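Local coordinates for protein extracellular ligand-binding receptor (Rhodopseudomonas palustris, PDB 3SG0) that binds benzoylformate, an aromatic acid, and probably serves as the periplasmic solute-binding component of a transport system, at residues A[133-146]-A[359-372]. Residues are numbered along the deposited sequence; the frame is centred on the assembly and turned at random.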
ATOM      1  N   ARG A 133      -1.478 -16.661   7.462  1.00  8.89           N
ATOM      2  CA  ARG A 133      -2.144 -15.460   6.992  1.00  8.36           C
ATOM      3  C   ARG A 133      -3.482 -15.242   7.695  1.00  8.68           C
ATOM      4  O   ARG A 133      -4.057 -14.156   7.606  1.00  8.12           O
ATOM      5  CB  ARG A 133      -2.254 -15.485   5.464  1.00  9.04           C
ATOM      6  CG  ARG A 133      -0.904 -15.278   4.795  1.00  9.19           C
ATOM      7  CD  ARG A 133      -0.872 -15.790   3.358  1.00  8.89           C
ATOM      8  NE  ARG A 133       0.343 -15.355   2.673  1.00  9.56           N
ATOM      9  CZ  ARG A 133       1.549 -15.890   2.826  1.00  9.59           C
ATOM     10  NH1 ARG A 133       1.728 -16.950   3.611  1.00 10.94           N
ATOM     11  NH2 ARG A 133       2.583 -15.362   2.181  1.00 11.33           N
ATOM     12  N   LYS A 134      -3.961 -16.243   8.446  1.00  9.25           N
ATOM     13  CA  LYS A 134      -5.103 -16.037   9.331  1.00  8.99           C
ATOM     14  C   LYS A 134      -4.867 -14.886  10.293  1.00  8.66           C
ATOM     15  O   LYS A 134      -5.819 -14.296  10.799  1.00  9.31           O
ATOM     16  CB  LYS A 134      -5.396 -17.280  10.171  1.00 12.26           C
ATOM     17  CG  LYS A 134      -6.296 -18.287   9.526  1.00 12.83           C
ATOM     18  CD  LYS A 134      -7.699 -17.769   9.286  1.00 11.48           C
ATOM     19  CE  LYS A 134      -8.406 -18.791   8.445  1.00 11.92           C
ATOM     20  NZ  LYS A 134      -9.732 -18.291   8.052  1.00 14.06           N
ATOM     21  N   TRP A 135      -3.597 -14.609  10.586  1.00  7.93           N
ATOM     22  CA  TRP A 135      -3.232 -13.564  11.535  1.00  8.28           C
ATOM     23  C   TRP A 135      -2.975 -12.211  10.878  1.00  8.00           C
ATOM     24  O   TRP A 135      -2.679 -11.252  11.581  1.00  9.64           O
ATOM     25  CB  TRP A 135      -2.020 -14.010  12.373  1.00  8.86           C
ATOM     26  CG  TRP A 135      -2.381 -15.134  13.281  1.00  7.94           C
ATOM     27  CD1 TRP A 135      -2.244 -16.464  13.036  1.00  9.26           C
ATOM     28  CD2 TRP A 135      -3.012 -15.022  14.558  1.00  8.46           C
ATOM     29  NE1 TRP A 135      -2.738 -17.193  14.089  1.00  9.57           N
ATOM     30  CE2 TRP A 135      -3.212 -16.328  15.042  1.00  9.34           C
ATOM     31  CE3 TRP A 135      -3.415 -13.936  15.350  1.00  8.79           C
ATOM     32  CZ2 TRP A 135      -3.806 -16.583  16.277  1.00 10.33           C
ATOM     33  CZ3 TRP A 135      -4.001 -14.190  16.578  1.00  9.88           C
ATOM     34  CH2 TRP A 135      -4.196 -15.503  17.026  1.00 10.43           C
ATOM     35  N   VAL A 136      -3.104 -12.117   9.558  1.00  7.27           N
ATOM     36  CA  VAL A 136      -2.690 -10.926   8.827  1.00  7.31           C
ATOM     37  C   VAL A 136      -3.873 -10.260   8.137  1.00  7.41           C
ATOM     38  O   VAL A 136      -4.699 -10.941   7.519  1.00  7.79           O
ATOM     39  CB  VAL A 136      -1.632 -11.300   7.761  1.00  7.59           C
ATOM     40  CG1 VAL A 136      -1.094 -10.056   7.049  1.00  9.11           C
ATOM     41  CG2 VAL A 136      -0.502 -12.081   8.402  1.00  9.25           C
ATOM     42  N   TYR A 137      -3.953  -8.935   8.239  1.00  6.99           N
ATOM     43  CA  TYR A 137      -4.958  -8.141   7.530  1.00  7.08           C
ATOM     44  C   TYR A 137      -4.252  -7.077   6.713  1.00  6.95           C
ATOM     45  O   TYR A 137      -3.099  -6.729   6.998  1.00  7.72           O
ATOM     46  CB  TYR A 137      -5.962  -7.531   8.512  1.00  7.06           C
ATOM     47  CG  TYR A 137      -6.770  -8.599   9.186  1.00  7.48           C
ATOM     48  CD1 TYR A 137      -7.868  -9.159   8.551  1.00  8.35           C
ATOM     49  CD2 TYR A 137      -6.404  -9.102  10.427  1.00  8.33           C
ATOM     50  CE1 TYR A 137      -8.602 -10.159   9.149  1.00  8.10           C
ATOM     51  CE2 TYR A 137      -7.125 -10.119  11.026  1.00  8.57           C
ATOM     52  CZ  TYR A 137      -8.221 -10.644  10.374  1.00  8.45           C
ATOM     53  OH  TYR A 137      -8.964 -11.664  10.934  1.00  9.42           O
ATOM     54  N   LYS A 138      -4.941  -6.538   5.716  1.00  6.85           N
ATOM     55  CA  LYS A 138      -4.264  -5.731   4.712  1.00  7.21           C
ATOM     56  C   LYS A 138      -5.201  -4.707   4.094  1.00  6.48           C
ATOM     57  O   LYS A 138      -6.047  -5.053   3.269  1.00  7.59           O
ATOM     58  CB  LYS A 138      -3.725  -6.675   3.634  1.00  7.64           C
ATOM     59  CG  LYS A 138      -3.001  -6.017   2.485  1.00  7.50           C
ATOM     60  CD  LYS A 138      -2.401  -7.078   1.567  1.00  8.08           C
ATOM     61  CE  LYS A 138      -1.682  -6.484   0.382  1.00  7.49           C
ATOM     62  NZ  LYS A 138      -2.637  -5.859  -0.567  1.00  7.64           N
ATOM     63  N   VAL A 139      -5.038  -3.442   4.467  1.00  6.63           N
ATOM     64  CA  VAL A 139      -5.929  -2.404   3.954  1.00  7.13           C
ATOM     65  C   VAL A 139      -5.627  -1.919   2.541  1.00  7.39           C
ATOM     66  O   VAL A 139      -6.532  -1.398   1.886  1.00  7.67           O
ATOM     67  CB  VAL A 139      -6.030  -1.185   4.895  1.00  7.70           C
ATOM     68  CG1 VAL A 139      -6.637  -1.594   6.228  1.00  9.02           C
ATOM     69  CG2 VAL A 139      -4.688  -0.470   5.051  1.00  8.01           C
ATOM     70  N   VAL A 140      -4.398  -2.050   2.045  1.00  7.33           N
ATOM     71  CA  VAL A 140      -4.124  -1.617   0.672  1.00  7.57           C
ATOM     72  C   VAL A 140      -4.700  -2.675  -0.258  1.00  7.57           C
ATOM     73  O   VAL A 140      -4.471  -3.855  -0.040  1.00  7.37           O
ATOM     74  CB  VAL A 140      -2.613  -1.469   0.421  1.00  7.46           C
ATOM     75  CG1 VAL A 140      -2.348  -1.154  -1.045  1.00  9.20           C
ATOM     76  CG2 VAL A 140      -2.032  -0.383   1.312  1.00  8.71           C
ATOM     77  N   PRO A 141      -5.464  -2.279  -1.293  1.00  7.11           N
ATOM     78  CA  PRO A 141      -5.991  -3.326  -2.181  1.00  7.75           C
ATOM     79  C   PRO A 141      -4.898  -4.174  -2.819  1.00  7.70           C
ATOM     80  O   PRO A 141      -3.854  -3.669  -3.228  1.00  8.11           O
ATOM     81  CB  PRO A 141      -6.754  -2.524  -3.239  1.00  8.06           C
ATOM     82  CG  PRO A 141      -7.184  -1.282  -2.503  1.00  8.37           C
ATOM     83  CD  PRO A 141      -5.980  -0.948  -1.661  1.00  8.85           C
ATOM     84  N   ASN A 142      -5.155  -5.476  -2.897  1.00  7.22           N
ATOM     85  CA  ASN A 142      -4.218  -6.392  -3.527  1.00  7.43           C
ATOM     86  C   ASN A 142      -3.846  -5.933  -4.934  1.00  7.53           C
ATOM     87  O   ASN A 142      -4.710  -5.558  -5.739  1.00  8.34           O
ATOM     88  CB  ASN A 142      -4.817  -7.793  -3.599  1.00  8.32           C
ATOM     89  CG  ASN A 142      -4.851  -8.499  -2.255  1.00  8.07           C
ATOM     90  OD1 ASN A 142      -4.230  -8.074  -1.282  1.00  8.28           O
ATOM     91  ND2 ASN A 142      -5.582  -9.606  -2.208  1.00 10.33           N
ATOM     92  N   ASP A 143      -2.553  -6.008  -5.242  1.00  7.94           N
ATOM     93  CA  ASP A 143      -2.048  -5.531  -6.520  1.00  8.41           C
ATOM     94  C   ASP A 143      -2.653  -6.241  -7.712  1.00  8.91           C
ATOM     95  O   ASP A 143      -2.718  -5.653  -8.789  1.00  9.93           O
ATOM     96  CB  ASP A 143      -0.523  -5.641  -6.584  1.00  8.75           C
ATOM     97  CG  ASP A 143       0.164  -4.585  -5.756  1.00  8.13           C
ATOM     98  OD1 ASP A 143      -0.295  -3.416  -5.800  1.00  8.42           O
ATOM     99  OD2 ASP A 143       1.142  -4.926  -5.061  1.00  8.21           O
ATOM    100  N   ASP A 144      -3.090  -7.489  -7.564  1.00  8.83           N
ATOM    101  CA  ASP A 144      -3.690  -8.162  -8.710  1.00  9.67           C
ATOM    102  C   ASP A 144      -4.973  -7.474  -9.179  1.00 10.71           C
ATOM    103  O   ASP A 144      -5.253  -7.432 -10.382  1.00 11.32           O
ATOM    104  CB  ASP A 144      -3.860  -9.683  -8.501  1.00 11.67           C
ATOM    105  CG  ASP A 144      -4.701 -10.054  -7.291  1.00 15.07           C
ATOM    106  OD1 ASP A 144      -4.872  -9.246  -6.368  1.00 13.94           O
ATOM    107  OD2 ASP A 144      -5.186 -11.210  -7.256  1.00 20.67           O
ATOM    108  N   ILE A 145      -5.736  -6.912  -8.243  1.00  9.59           N
ATOM    109  CA  ILE A 145      -6.931  -6.149  -8.586  1.00 10.73           C
ATOM    110  C   ILE A 145      -6.552  -4.935  -9.427  1.00  9.82           C
ATOM    111  O   ILE A 145      -7.170  -4.639 -10.451  1.00 10.77           O
ATOM    112  CB  ILE A 145      -7.664  -5.673  -7.314  1.00 10.67           C
ATOM    113  CG1 ILE A 145      -8.145  -6.868  -6.487  1.00 13.01           C
ATOM    114  CG2 ILE A 145      -8.825  -4.750  -7.665  1.00 12.59           C
ATOM    115  CD1 ILE A 145      -8.599  -6.496  -5.083  1.00 13.34           C
HETATM  116  N   MSE A 146      -5.522  -4.227  -8.984  1.00  9.74           N
HETATM  117  CA  MSE A 146      -5.071  -3.039  -9.685  1.00  9.27           C
HETATM  118  C   MSE A 146      -4.468  -3.380 -11.042  1.00  9.46           C
HETATM  119  O   MSE A 146      -4.704  -2.677 -12.028  1.00 10.53           O
HETATM  120  CB  MSE A 146      -4.067  -2.265  -8.829  1.00  9.63           C
HETATM  121  CG  MSE A 146      -4.657  -1.783  -7.504  1.00 11.24           C
HETATM  122 SE   MSE A 146      -6.124  -0.505  -7.764  0.59 12.36          SE
HETATM  123  CE  MSE A 146      -6.903  -0.471  -5.999  1.00 11.23           C
HETATM  124  N   MSE A 359     -14.360  -8.029   4.836  1.00  9.38           N
HETATM  125  CA  MSE A 359     -13.481  -9.131   5.232  1.00  9.08           C
HETATM  126  C   MSE A 359     -14.250 -10.435   5.282  1.00  9.84           C
HETATM  127  O   MSE A 359     -15.453 -10.444   5.561  1.00 10.95           O
HETATM  128  CB  MSE A 359     -12.892  -8.864   6.612  1.00  9.50           C
HETATM  129  CG  MSE A 359     -12.019  -7.636   6.685  1.00  9.60           C
HETATM  130 SE   MSE A 359     -10.446  -7.843   5.543  0.72  9.60          SE
HETATM  131  CE  MSE A 359      -9.444  -6.336   6.188  1.00 10.36           C
ATOM    132  N   THR A 360     -13.557 -11.540   5.034  1.00 10.39           N
ATOM    133  CA  THR A 360     -14.128 -12.869   5.231  1.00 10.79           C
ATOM    134  C   THR A 360     -13.011 -13.755   5.776  1.00 10.32           C
ATOM    135  O   THR A 360     -11.844 -13.357   5.779  1.00 10.24           O
ATOM    136  CB  THR A 360     -14.613 -13.498   3.920  1.00 11.70           C
ATOM    137  OG1 THR A 360     -13.477 -13.841   3.125  1.00 12.01           O
ATOM    138  CG2 THR A 360     -15.540 -12.557   3.145  1.00 13.17           C
ATOM    139  N   PRO A 361     -13.339 -14.978   6.210  1.00 10.92           N
ATOM    140  CA  PRO A 361     -12.259 -15.846   6.697  1.00 11.09           C
ATOM    141  C   PRO A 361     -11.186 -16.126   5.641  1.00 11.32           C
ATOM    142  O   PRO A 361     -10.022 -16.354   5.999  1.00 12.77           O
ATOM    143  CB  PRO A 361     -13.010 -17.122   7.105  1.00 13.51           C
ATOM    144  CG  PRO A 361     -14.360 -16.616   7.513  1.00 14.27           C
ATOM    145  CD  PRO A 361     -14.670 -15.534   6.508  1.00 12.49           C
ATOM    146  N   ASP A 362     -11.544 -16.103   4.363  1.00 11.36           N
ATOM    147  CA  ASP A 362     -10.576 -16.384   3.312  1.00 12.39           C
ATOM    148  C   ASP A 362      -9.981 -15.141   2.655  1.00 11.64           C
ATOM    149  O   ASP A 362      -8.923 -15.213   2.020  1.00 12.67           O
ATOM    150  CB  ASP A 362     -11.182 -17.313   2.264  1.00 16.60           C
ATOM    151  CG  ASP A 362     -11.399 -18.708   2.804  1.00 25.62           C
ATOM    152  OD1 ASP A 362     -10.446 -19.255   3.405  1.00 26.39           O
ATOM    153  OD2 ASP A 362     -12.520 -19.239   2.662  1.00 32.25           O
ATOM    154  N   ASN A 363     -10.643 -14.005   2.833  1.00  9.52           N
ATOM    155  CA  ASN A 363     -10.195 -12.752   2.243  1.00  9.74           C
ATOM    156  C   ASN A 363      -9.898 -11.722   3.323  1.00  8.78           C
ATOM    157  O   ASN A 363     -10.804 -11.083   3.857  1.00  8.76           O
ATOM    158  CB  ASN A 363     -11.229 -12.214   1.255  1.00 10.75           C
ATOM    159  CG  ASN A 363     -10.703 -11.030   0.481  1.00 10.18           C
ATOM    160  OD1 ASN A 363      -9.647 -10.484   0.811  1.00  9.62           O
ATOM    161  ND2 ASN A 363     -11.442 -10.606  -0.541  1.00 13.13           N
ATOM    162  N   HIS A 364      -8.616 -11.588   3.651  1.00  7.62           N
ATOM    163  CA  HIS A 364      -8.175 -10.647   4.669  1.00  7.60           C
ATOM    164  C   HIS A 364      -7.694  -9.322   4.066  1.00  7.18           C
ATOM    165  O   HIS A 364      -7.040  -8.521   4.739  1.00  7.91           O
ATOM    166  CB  HIS A 364      -7.099 -11.277   5.539  1.00  8.04           C
ATOM    167  CG  HIS A 364      -7.630 -12.195   6.593  1.00  7.91           C
ATOM    168  ND1 HIS A 364      -6.866 -12.586   7.669  1.00  8.12           N
ATOM    169  CD2 HIS A 364      -8.843 -12.781   6.759  1.00  8.81           C
ATOM    170  CE1 HIS A 364      -7.583 -13.369   8.458  1.00  8.40           C
ATOM    171  NE2 HIS A 364      -8.785 -13.509   7.925  1.00  8.57           N
ATOM    172  N   ASN A 365      -8.037  -9.111   2.797  1.00  7.55           N
ATOM    173  CA  ASN A 365      -7.818  -7.840   2.102  1.00  7.63           C
ATOM    174  C   ASN A 365      -9.140  -7.069   2.052  1.00  7.63           C
ATOM    175  O   ASN A 365      -9.257  -5.979   2.618  1.00  8.45           O
ATOM    176  CB  ASN A 365      -7.273  -8.130   0.701  1.00  7.51           C
ATOM    177  CG  ASN A 365      -6.888  -6.882  -0.078  1.00  7.49           C
ATOM    178  OD1 ASN A 365      -7.140  -6.807  -1.287  1.00  7.79           O
ATOM    179  ND2 ASN A 365      -6.235  -5.929   0.579  1.00  8.00           N
ATOM    180  N   GLY A 366     -10.135  -7.652   1.387  1.00  8.02           N
ATOM    181  CA  GLY A 366     -11.497  -7.167   1.511  1.00  8.58           C
ATOM    182  C   GLY A 366     -12.077  -6.440   0.313  1.00  8.54           C
ATOM    183  O   GLY A 366     -13.194  -5.925   0.409  1.00  9.55           O
ATOM    184  N   TYR A 367     -11.361  -6.405  -0.804  1.00  9.04           N
ATOM    185  CA  TYR A 367     -11.758  -5.572  -1.939  1.00  9.37           C
ATOM    186  C   TYR A 367     -12.001  -6.373  -3.198  1.00 10.34           C
ATOM    187  O   TYR A 367     -11.503  -7.487  -3.355  1.00 11.23           O
ATOM    188  CB  TYR A 367     -10.670  -4.537  -2.249  1.00  8.96           C
ATOM    189  CG  TYR A 367     -10.249  -3.732  -1.058  1.00  7.97           C
ATOM    190  CD1 TYR A 367     -11.017  -2.663  -0.609  1.00  8.59           C
ATOM    191  CD2 TYR A 367      -9.096  -4.055  -0.359  1.00  8.46           C
ATOM    192  CE1 TYR A 367     -10.638  -1.931   0.489  1.00  8.67           C
ATOM    193  CE2 TYR A 367      -8.701  -3.329   0.734  1.00  8.15           C
ATOM    194  CZ  TYR A 367      -9.476  -2.270   1.158  1.00  7.53           C
ATOM    195  OH  TYR A 367      -9.104  -1.546   2.260  1.00  8.30           O
ATOM    196  N   ASP A 368     -12.747  -5.776  -4.120  1.00 10.25           N
ATOM    197  CA  ASP A 368     -12.889  -6.311  -5.464  1.00 11.94           C
ATOM    198  C   ASP A 368     -12.638  -5.194  -6.465  1.00 10.59           C
ATOM    199  O   ASP A 368     -12.095  -4.152  -6.113  1.00 10.17           O
ATOM    200  CB  ASP A 368     -14.261  -6.967  -5.666  1.00 14.21           C
ATOM    201  CG  ASP A 368     -15.424  -6.024  -5.386  1.00 14.57           C
ATOM    202  OD1 ASP A 368     -15.257  -4.803  -5.511  1.00 13.75           O
ATOM    203  OD2 ASP A 368     -16.531  -6.504  -5.047  1.00 18.91           O
ATOM    204  N   GLU A 369     -13.040  -5.405  -7.714  1.00 12.29           N
ATOM    205  CA  GLU A 369     -12.751  -4.450  -8.775  1.00 11.33           C
ATOM    206  C   GLU A 369     -13.384  -3.084  -8.538  1.00 10.98           C
ATOM    207  O   GLU A 369     -12.972  -2.097  -9.147  1.00 12.38           O
ATOM    208  CB  GLU A 369     -13.200  -5.003 -10.131  1.00 13.87           C
ATOM    209  CG  GLU A 369     -14.716  -5.051 -10.338  1.00 15.45           C
ATOM    210  CD  GLU A 369     -15.402  -6.203  -9.626  1.00 18.83           C
ATOM    211  OE1 GLU A 369     -14.708  -7.110  -9.109  1.00 19.01           O
ATOM    212  OE2 GLU A 369     -16.653  -6.215  -9.594  1.00 21.39           O
ATOM    213  N   ARG A 370     -14.368  -3.004  -7.653  1.00 10.70           N
ATOM    214  CA  ARG A 370     -14.982  -1.716  -7.365  1.00 11.78           C
ATOM    215  C   ARG A 370     -14.035  -0.768  -6.657  1.00 12.45           C
ATOM    216  O   ARG A 370     -14.286   0.435  -6.603  1.00 15.81           O
ATOM    217  CB  ARG A 370     -16.269  -1.905  -6.574  1.00 14.15           C
ATOM    218  CG  ARG A 370     -17.286  -2.698  -7.379  1.00 16.59           C
ATOM    219  CD  ARG A 370     -18.541  -3.063  -6.626  1.00 20.48           C
ATOM    220  NE  ARG A 370     -19.336  -4.005  -7.412  1.00 24.53           N
ATOM    221  CZ  ARG A 370     -20.462  -4.570  -6.989  1.00 29.40           C
ATOM    222  NH1 ARG A 370     -20.936  -4.287  -5.784  1.00 35.58           N
ATOM    223  NH2 ARG A 370     -21.112  -5.422  -7.772  1.00 29.06           N
ATOM    224  N   SER A 371     -12.938  -1.296  -6.129  1.00 10.63           N
ATOM    225  CA  SER A 371     -11.917  -0.540  -5.407  0.53 11.84           C
ATOM    226  C   SER A 371     -10.871   0.079  -6.322  1.00  9.93           C
ATOM    227  O   SER A 371     -10.032   0.852  -5.868  1.00 10.01           O
ATOM    228  CB  SER A 371     -11.186  -1.449  -4.399  0.53 10.14           C
ATOM    229  OG  SER A 371     -10.275  -2.350  -5.028  0.53 10.45           O
ATOM    230  N   ALA A 372     -10.863  -0.314  -7.594  1.00 10.33           N
ATOM    231  CA  ALA A 372      -9.843   0.168  -8.523  1.00 10.60           C
ATOM    232  C   ALA A 372     -10.331   1.430  -9.214  1.00  9.74           C
ATOM    233  O   ALA A 372     -11.307   1.401  -9.970  1.00 12.41           O
ATOM    234  CB  ALA A 372      -9.490  -0.900  -9.554  1.00 11.86           C
TER
HETATM  235  O   HOH W   1     -10.896 -20.131   6.350  1.00 26.04           O
HETATM  236  O   HOH W   2      -7.114 -11.528  -0.297  1.00 11.65           O
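His-364 lays its imidazole over the Tyr-137 ring because its CG lies beside the backbone N (chi1 -80°), whereas Asn-365 meets Asn-142 by extending its amide opposite its own backbone N (chi1 -175°), to the backbone of the 138-142 connection. The Asn-365 amide is held at both ends. Asn-365 ND2 donates to Lys-138 O and to Val-140 O, each at 2.8 Å and from above the carbonyl plane, while Asn-365 OD1 accepts from Asn-142 N at 2.9 Å. The Asn-365 and Asn-142 amide planes stack, 8° apart. Lys-138 NZ meets Val-140 O from the face opposite Asn-365 ND2 and also bonds Asn-142 OD1 in its carbonyl plane, so the connection is tied from within as well as from across.

The His-364 and Tyr-137 rings form an offset stack, centroids 4.0 Å apart. Near the imidazole plane, His-364 ND1 donates to Val-136 O at 2.7 Å; His-364 NE2 is hydrogen-bonded to Glu-345 OE1, which fixes the ring's rotation and suggests it is probably doubly protonated. Farther along, Pro-141 CG sits over the face of Tyr-367, 4.1 Å from the ring centroid, a CH-pi contact. Ile-145 CD1 meets Tyr-367 CB at 4.0 Å.

Strand 136-138 edges one domain's sheet, and the chain leaves it for helix 143-156 of the other domain. Segment 359-372 apparently crosses too: Lys-138 N bonds His-364 O weakly, and Ala-372 packs on Met-146 before strand 373-378. Such a pair represents two of the hinge connections known in leucine-binding-type periplasmic proteins, here beside the benzoylformate that Val-140 touches.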